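Side-chain contacts in pyruvate synthase subunit PorC (Thermotoga maritima MSB8, PDB 2RAA), which is the gamma subunit of an enzyme that catalyses ferredoxin-dependent conversion of pyruvate and coenzyme A into acetyl-CoA and carbon dioxide: residues V89-T94 and T151-A156; D107-V112 and V158-I163. All coordinates share one frame; numbering follows the deposited sequence.

Interaction 1 (V89-T94 and T151-A156); sequences VVIDET and TPMLGA
I91, one residue past the end of strand 87-90, and M153, in the first half of helix 150-161, bring the two backbones closest, with their CA atoms 7.2 Å apart. The contact is a compact example of one long, flexible side chain bridging the space between a sheet and a helix. M153, modelled as selenomethionine, carries the whole helix side of the contact. Its CG lies anti to the carbonyl carbon (chi1 -70°), and the chain then bends twice, at chi2 and at chi3; the two bends carry the terminal methyl outward to the end of strand 87-90. CE thereby meets two neighbouring residues: it lies 3.7 Å from V89 CG1, the two side chains running alongside each other in opposite senses, and 3.5 Å from V90 O, a van der Waals contact with a carbonyl. I91 covers the base of the same chain. Its CG2 branch packs 3.9 Å from M153 CG and 4.0 Å from M153 CE, while chi1 of 71° sets the longer CG1-CD1 arm on another course, away from the helix. The contact is thus wholly apolar on the side-chain level, and its four residues are all buried. M153 also touches A136 of helix 136-143 as well as L111 and N113 of the next strand, and W24 of strand 19-27 borders both V89 and I91. Beyond I91 the chain leaves the helix and becomes polar, D92 forming a salt bridge with R27 and E93 another with K116. Such a helix laid on the carboxyl end of a central parallel strand is the layered packing of an alpha/beta fold, here within the oxidoreductase family region of the gamma chain.

Interaction 2 (D107-V112 and V158-I163); sequences DGILLV and VRVTGI
I109 and V160 illustrate how a single pair of branched side chains can seat the last turn of a helix on a strand, their CA atoms lying 8.2 Å apart. The tight part gathers around the I109 tip. With chi2 at -179° the I109 side chain is stretched out, and CD1 arrives 3.3 Å from the backbone V160 O and 3.8 Å from V160 CG2. Their CG2 methyls are more distant, at 4.2 Å. C132 of the adjoining strand, disulfide-bonded to C202, touches both residues, and L111 extends the apolar surface, touching M153, A156 and L157.

Buried I109 thus meets a helix end whose V160 and T161 are partly open to solvent, and here the packing thins: T161 CG2 merely grazes I109 CD1 at 4.5 Å, and the solvent-exposed G162 takes positive phi as the chain leaves helical geometry. The T161 hydroxyl bonds to nearby backbone. OG1 accepts from I163 N at 3.1 Å with an N-H...O angle of 149°, and it also hydrogen-bonds the carbonyl of L157. The ST turn starting at T161 therefore overlaps the carboxyl end of the helix, close to the disulfide-linked strand 130-134.

Overall arrangement
Read from the N terminus, the chain passes through 89-94, then 107-112, then 151-156 and finally 158-163, so the two contacts cross and neither encloses the other. Interaction 1 closes a loop with 56 residues between its segments, and interaction 2 one with 45. Both loops return on helix 150-161, whose earlier part meets the end of strand 87-90 and whose last turn meets the beginning of strand 109-113. These strands are parallel neighbours, with a probable backbone hydrogen bond between V90 N and L111 O (2.8 Å), while M153 CE also packs against V112 C. One helix thereby spans two adjacent strands of the mixed sheet; helix 118-125 packs on its opposite side, against L110 and V112.

Interaction 1 (V89-T94 and T151-A156)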
loop_
_atom_site.group_PDB
_atom_site.type_symbol
_atom_site.label_atom_id
_atom_site.label_comp_id
_atom_site.label_asym_id
_atom_site.label_seq_id
_atom_site.Cartn_x
_atom_site.Cartn_y
_atom_site.Cartn_z
ATOM N N VAL A 89 -5.800 0.549 -1.754
ATOM C CA VAL A 89 -4.786 1.259 -0.994
ATOM C C VAL A 89 -4.704 2.649 -1.575
ATOM O O VAL A 89 -4.465 2.807 -2.756
ATOM C CB VAL A 89 -3.399 0.587 -1.126
ATOM C CG1 VAL A 89 -2.355 1.350 -0.366
ATOM C CG2 VAL A 89 -3.445 -0.851 -0.663
ATOM N N VAL A 90 -4.948 3.660 -0.758
ATOM C CA VAL A 90 -4.976 5.034 -1.240
ATOM C C VAL A 90 -3.880 5.780 -0.498
ATOM O O VAL A 90 -4.002 6.078 0.667
ATOM C CB VAL A 90 -6.385 5.666 -1.041
ATOM C CG1 VAL A 90 -6.385 7.137 -1.395
ATOM C CG2 VAL A 90 -7.417 4.910 -1.891
ATOM N N ILE A 91 -2.795 6.074 -1.187
ATOM C CA ILE A 91 -1.654 6.656 -0.534
ATOM C C ILE A 91 -1.707 8.173 -0.522
ATOM O O ILE A 91 -0.785 8.812 0.028
ATOM C CB ILE A 91 -0.296 6.136 -1.132
ATOM C CG1 ILE A 91 -0.024 6.672 -2.529
ATOM C CG2 ILE A 91 -0.256 4.608 -1.130
ATOM C CD1 ILE A 91 1.348 6.315 -3.011
ATOM N N ASP A 92 -2.754 8.753 -1.126
ATOM C CA ASP A 92 -2.976 10.214 -1.067
ATOM C C ASP A 92 -4.438 10.502 -0.756
ATOM O O ASP A 92 -5.271 10.346 -1.643
ATOM C CB ASP A 92 -2.569 10.856 -2.383
ATOM C CG ASP A 92 -2.809 12.354 -2.399
ATOM O OD1 ASP A 92 -3.502 12.892 -1.510
ATOM O OD2 ASP A 92 -2.286 13.001 -3.308
ATOM N N GLU A 93 -4.747 10.937 0.477
ATOM C CA GLU A 93 -6.165 11.076 0.928
ATOM C C GLU A 93 -7.011 11.895 -0.039
ATOM O O GLU A 93 -8.209 11.713 -0.192
ATOM C CB GLU A 93 -6.261 11.665 2.345
ATOM C CG GLU A 93 -5.571 13.011 2.546
ATOM C CD GLU A 93 -5.935 13.682 3.872
ATOM O OE1 GLU A 93 -5.573 13.157 4.985
ATOM O OE2 GLU A 93 -6.577 14.762 3.775
ATOM N N THR A 94 -6.325 12.807 -0.687
ATOM C CA THR A 94 -6.897 13.670 -1.671
ATOM C C THR A 94 -7.614 12.984 -2.811
ATOM O O THR A 94 -8.490 13.573 -3.430
ATOM C CB THR A 94 -5.790 14.490 -2.223
ATOM O OG1 THR A 94 -5.875 15.768 -1.614
ATOM C CG2 THR A 94 -5.894 14.598 -3.672
ATOM N N THR A 151 6.575 3.225 1.714
ATOM C CA THR A 151 7.119 2.130 2.530
ATOM C C THR A 151 6.297 1.868 3.783
ATOM O O THR A 151 5.985 0.708 4.096
ATOM C CB THR A 151 8.597 2.300 2.851
ATOM O OG1 THR A 151 9.332 2.357 1.625
ATOM C CG2 THR A 151 9.146 1.092 3.675
ATOM N N PRO A 152 5.930 2.917 4.523
ATOM C CA PRO A 152 4.999 2.626 5.611
ATOM C C PRO A 152 3.663 2.064 5.133
ATOM O O PRO A 152 3.048 1.249 5.828
ATOM C CB PRO A 152 4.816 3.988 6.286
ATOM C CG PRO A 152 6.064 4.759 5.943
ATOM C CD PRO A 152 6.331 4.339 4.510
HETATM N N MSE A 153 3.184 2.476 3.965
HETATM C CA MSE A 153 1.927 1.908 3.451
HETATM C C MSE A 153 2.109 0.412 3.156
HETATM O O MSE A 153 1.221 -0.419 3.416
HETATM C CB MSE A 153 1.426 2.663 2.239
HETATM C CG MSE A 153 0.929 4.055 2.561
HETATM SE SE MSE A 153 -0.589 4.118 3.732
HETATM C CE MSE A 153 -2.023 3.771 2.385
ATOM N N LEU A 154 3.270 0.050 2.634
ATOM C CA LEU A 154 3.555 -1.373 2.473
ATOM C C LEU A 154 3.503 -2.109 3.778
ATOM O O LEU A 154 2.962 -3.200 3.856
ATOM C CB LEU A 154 4.946 -1.573 1.895
ATOM C CG LEU A 154 5.014 -2.001 0.463
ATOM C CD1 LEU A 154 6.467 -2.090 0.142
ATOM C CD2 LEU A 154 4.324 -3.346 0.378
ATOM N N GLY A 155 4.150 -1.575 4.797
ATOM C CA GLY A 155 4.140 -2.225 6.104
ATOM C C GLY A 155 2.741 -2.345 6.668
ATOM O O GLY A 155 2.327 -3.397 7.164
ATOM N N ALA A 156 1.995 -1.266 6.609
ATOM C CA ALA A 156 0.553 -1.293 6.934
ATOM C C ALA A 156 -0.171 -2.390 6.186
ATOM O O ALA A 156 -0.950 -3.121 6.761
ATOM C CB ALA A 156 -0.093 0.017 6.643
#

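Interaction 2 (D107-V112 and V158-I163)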
loop_
_atom_site.group_PDB
_atom_site.type_symbol
_atom_site.label_atom_id
_atom_site.label_comp_id
_atom_site.label_asym_id
_atom_site.label_seq_id
_atom_site.Cartn_x
_atom_site.Cartn_y
_atom_site.Cartn_z
ATOM N N ASP A 107 -16.344 -7.619 2.493
ATOM C CA ASP A 107 -15.308 -8.281 3.328
ATOM C C ASP A 107 -13.863 -7.877 2.936
ATOM O O ASP A 107 -12.914 -8.453 3.442
ATOM C CB ASP A 107 -15.511 -9.827 3.608
ATOM C CG ASP A 107 -15.699 -10.707 2.350
ATOM O OD1 ASP A 107 -15.109 -10.411 1.291
ATOM O OD2 ASP A 107 -16.419 -11.745 2.446
ATOM N N GLY A 108 -13.719 -6.838 2.104
ATOM C CA GLY A 108 -12.416 -6.323 1.679
ATOM C C GLY A 108 -11.938 -5.171 2.550
ATOM O O GLY A 108 -12.653 -4.769 3.463
ATOM N N ILE A 109 -10.747 -4.623 2.244
ATOM C CA ILE A 109 -10.122 -3.578 3.061
ATOM C C ILE A 109 -9.833 -2.336 2.275
ATOM O O ILE A 109 -9.356 -2.393 1.164
ATOM C CB ILE A 109 -8.760 -4.048 3.675
ATOM C CG1 ILE A 109 -8.995 -5.223 4.627
ATOM C CG2 ILE A 109 -8.042 -2.904 4.400
ATOM C CD1 ILE A 109 -7.745 -5.756 5.309
ATOM N N LEU A 110 -10.102 -1.199 2.883
ATOM C CA LEU A 110 -9.711 0.077 2.321
ATOM C C LEU A 110 -8.627 0.585 3.265
ATOM O O LEU A 110 -8.873 0.807 4.445
ATOM C CB LEU A 110 -10.893 1.019 2.231
ATOM C CG LEU A 110 -10.665 2.454 1.825
ATOM C CD1 LEU A 110 -9.889 2.576 0.512
ATOM C CD2 LEU A 110 -12.040 3.126 1.737
ATOM N N LEU A 111 -7.414 0.713 2.732
ATOM C CA LEU A 111 -6.257 1.149 3.504
ATOM C C LEU A 111 -5.884 2.540 2.986
ATOM O O LEU A 111 -5.791 2.738 1.760
ATOM C CB LEU A 111 -5.109 0.129 3.336
ATOM C CG LEU A 111 -3.724 0.535 3.869
ATOM C CD1 LEU A 111 -3.736 0.763 5.380
ATOM C CD2 LEU A 111 -2.652 -0.464 3.420
ATOM N N VAL A 112 -5.692 3.500 3.904
ATOM C CA VAL A 112 -5.479 4.911 3.540
ATOM C C VAL A 112 -4.382 5.583 4.360
ATOM O O VAL A 112 -4.230 5.338 5.544
ATOM C CB VAL A 112 -6.803 5.750 3.657
ATOM C CG1 VAL A 112 -6.667 7.119 2.989
ATOM C CG2 VAL A 112 -7.984 5.014 3.017
ATOM N N VAL A 158 0.986 -5.201 4.801
ATOM C CA VAL A 158 1.415 -6.494 5.250
ATOM C C VAL A 158 0.738 -6.795 6.566
ATOM O O VAL A 158 0.236 -7.887 6.773
ATOM C CB VAL A 158 2.929 -6.534 5.381
ATOM C CG1 VAL A 158 3.371 -7.706 6.300
ATOM C CG2 VAL A 158 3.532 -6.590 3.983
ATOM N N ARG A 159 0.702 -5.805 7.445
ATOM C CA ARG A 159 0.018 -5.946 8.712
ATOM C C ARG A 159 -1.471 -6.280 8.551
ATOM O O ARG A 159 -1.925 -7.292 9.102
ATOM C CB ARG A 159 0.238 -4.713 9.559
ATOM C CG ARG A 159 -0.490 -4.667 10.889
ATOM C CD ARG A 159 0.143 -5.567 11.939
ATOM N NE ARG A 159 -0.665 -5.544 13.147
ATOM C CZ ARG A 159 -0.569 -4.654 14.134
ATOM N NH1 ARG A 159 0.331 -3.677 14.117
ATOM N NH2 ARG A 159 -1.392 -4.746 15.163
ATOM N N VAL A 160 -2.236 -5.520 7.773
ATOM C CA VAL A 160 -3.706 -5.786 7.695
ATOM C C VAL A 160 -4.160 -6.916 6.802
ATOM O O VAL A 160 -5.302 -7.338 6.905
ATOM C CB VAL A 160 -4.511 -4.545 7.281
ATOM C CG1 VAL A 160 -4.101 -3.379 8.141
ATOM C CG2 VAL A 160 -4.330 -4.237 5.742
ATOM N N THR A 161 -3.299 -7.406 5.919
ATOM C CA THR A 161 -3.651 -8.525 5.042
ATOM C C THR A 161 -2.868 -9.802 5.315
ATOM O O THR A 161 -3.265 -10.864 4.885
ATOM C CB THR A 161 -3.326 -8.202 3.560
ATOM O OG1 THR A 161 -1.913 -7.978 3.423
ATOM C CG2 THR A 161 -4.097 -6.999 3.053
ATOM N N GLY A 162 -1.705 -9.695 5.934
ATOM C CA GLY A 162 -0.825 -10.865 6.079
ATOM C C GLY A 162 -0.374 -11.466 4.757
ATOM O O GLY A 162 0.054 -12.604 4.728
ATOM N N ILE A 163 -0.397 -10.699 3.662
ATOM C CA ILE A 163 -0.178 -11.294 2.312
ATOM C C ILE A 163 1.208 -11.887 2.131
ATOM O O ILE A 163 1.390 -12.830 1.362
ATOM C CB ILE A 163 -0.530 -10.300 1.201
ATOM C CG1 ILE A 163 -0.493 -10.931 -0.179
ATOM C CG2 ILE A 163 0.407 -9.058 1.270
ATOM C CD1 ILE A 163 -1.318 -12.194 -0.384
#